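Local coordinates for Mll7089 protein (Mesorhizobium loti, PDB 2OZ8) that is of unverified function but belongs to the mandelate racemase/muconate lactonizing enzyme family of the enolase superfamily and is probably a magnesium-dependent hydro-lyase, at residues Arg363-Arg366 / Ser367-Gly370. Residues are numbered along the deposited sequence; the frame is centred on the assembly and turned at random.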
loop_
_atom_site.group_PDB
_atom_site.type_symbol
_atom_site.label_atom_id
_atom_site.label_comp_id
_atom_site.label_asym_id
_atom_site.label_seq_id
_atom_site.Cartn_x
_atom_site.Cartn_y
_atom_site.Cartn_z
ATOM N N ARG A 363 7.239 53.675 1.654
ATOM C CA ARG A 363 7.414 52.743 2.765
ATOM C C ARG A 363 7.951 53.469 4.008
ATOM O O ARG A 363 9.015 54.110 3.946
ATOM C CB ARG A 363 8.311 51.540 2.371
ATOM C CG ARG A 363 8.612 50.517 3.567
ATOM C CD ARG A 363 9.429 49.277 3.125
ATOM N NE ARG A 363 10.620 49.674 2.392
ATOM C CZ ARG A 363 11.123 49.077 1.305
ATOM N NH1 ARG A 363 10.576 47.963 0.796
ATOM N NH2 ARG A 363 12.218 49.592 0.736
ATOM N N LEU A 364 7.222 53.358 5.127
ATOM C CA LEU A 364 7.614 54.011 6.370
ATOM C C LEU A 364 8.212 53.070 7.398
ATOM O O LEU A 364 7.960 51.887 7.391
ATOM C CB LEU A 364 6.417 54.749 6.981
ATOM C CG LEU A 364 5.744 55.874 6.139
ATOM C CD1 LEU A 364 4.450 56.500 6.763
ATOM C CD2 LEU A 364 6.747 56.981 5.725
ATOM N N ALA A 365 8.990 53.609 8.322
ATOM C CA ALA A 365 9.359 52.891 9.505
ATOM C C ALA A 365 8.089 52.737 10.340
ATOM O O ALA A 365 7.149 53.504 10.190
ATOM C CB ALA A 365 10.436 53.663 10.241
ATOM N N ARG A 366 8.041 51.722 11.184
ATOM C CA ARG A 366 6.892 51.476 12.070
ATOM C C ARG A 366 6.534 52.624 13.036
ATOM O O ARG A 366 5.345 52.855 13.284
ATOM C CB ARG A 366 7.126 50.185 12.885
ATOM C CG ARG A 366 5.996 49.828 13.842
ATOM C CD ARG A 366 4.738 49.659 13.041
ATOM N NE ARG A 366 3.625 49.430 13.933
ATOM C CZ ARG A 366 2.971 50.366 14.617
ATOM N NH1 ARG A 366 3.279 51.641 14.518
ATOM N NH2 ARG A 366 1.966 50.004 15.398
ATOM N N SER A 367 7.555 53.303 13.584
ATOM C CA SER A 367 7.399 54.476 14.497
ATOM C C SER A 367 6.766 55.696 13.826
ATOM O O SER A 367 6.274 56.623 14.505
ATOM C CB SER A 367 8.751 54.909 15.044
ATOM O OG SER A 367 9.638 55.146 13.951
ATOM N N GLU A 368 6.785 55.679 12.497
ATOM C CA GLU A 368 6.227 56.750 11.669
ATOM C C GLU A 368 4.756 56.543 11.288
ATOM O O GLU A 368 4.200 57.283 10.476
ATOM C CB GLU A 368 7.097 56.922 10.407
ATOM C CG GLU A 368 8.545 57.229 10.752
ATOM C CD GLU A 368 9.493 57.124 9.575
ATOM O OE1 GLU A 368 9.082 56.674 8.469
ATOM O OE2 GLU A 368 10.697 57.476 9.767
ATOM N N LEU A 369 4.098 55.554 11.870
ATOM C CA LEU A 369 2.750 55.243 11.369
ATOM C C LEU A 369 1.595 56.064 11.935
ATOM O O LEU A 369 0.494 56.075 11.373
ATOM C CB LEU A 369 2.470 53.753 11.498
ATOM C CG LEU A 369 2.577 52.900 10.217
ATOM C CD1 LEU A 369 3.766 53.291 9.278
ATOM C CD2 LEU A 369 2.506 51.369 10.521
ATOM N N GLY A 370 1.817 56.751 13.041
ATOM C CA GLY A 370 0.727 57.490 13.632
ATOM C C GLY A 370 -0.352 56.630 14.265
ATOM O O GLY A 370 -0.244 55.401 14.347
#
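With CG anti to the carbonyl carbon (chi1 -58°) and the chain extended beyond it, Glu-368 reaches back to Ala-365, while Arg-366 sets CG anti to its own N (chi1 180°) and bends at the next bond so that its CD and NH1 come beside Leu-369. Ala-365 N donates to Glu-368 OE1 at 3.1 Å, approaching from above the carboxylate plane, 65° out of it. The carboxylate carbon CD also lies against Ala-365 CB at 3.6 Å, and OE1 is 3.6 Å from Leu-364 CD2. Two successive backbone bonds, Glu-368 N to Ala-365 O (3.2 Å) and Leu-369 N to Arg-366 O (3.3 Å), form the short 3-10 turn; Ala-365 and Glu-368 are thus joined twice. Leu-369 CD1 lies against Leu-364 CB at 3.8 Å, with Ala-365 O also close. Its CD2 meets Arg-366 CD at 3.8 Å, the two side chains crossing at about a right angle. Arg-366 NE forms a salt bridge with Asp-29 of strand 27-40, fastening the turn to the N-terminal sheet. Replacing Arg-366 by alanine removes the guanidinium and is likely to leave Asp-29 without this partner and Leu-369 CD2 without its neighbour CD. Thus a carboxylate secures the turn's first N-H and the leucines pack locally, while the bond to Asp-29 and the contacts of Leu-369 with Gln-14 and Asp-30 tie the turn to the sheet.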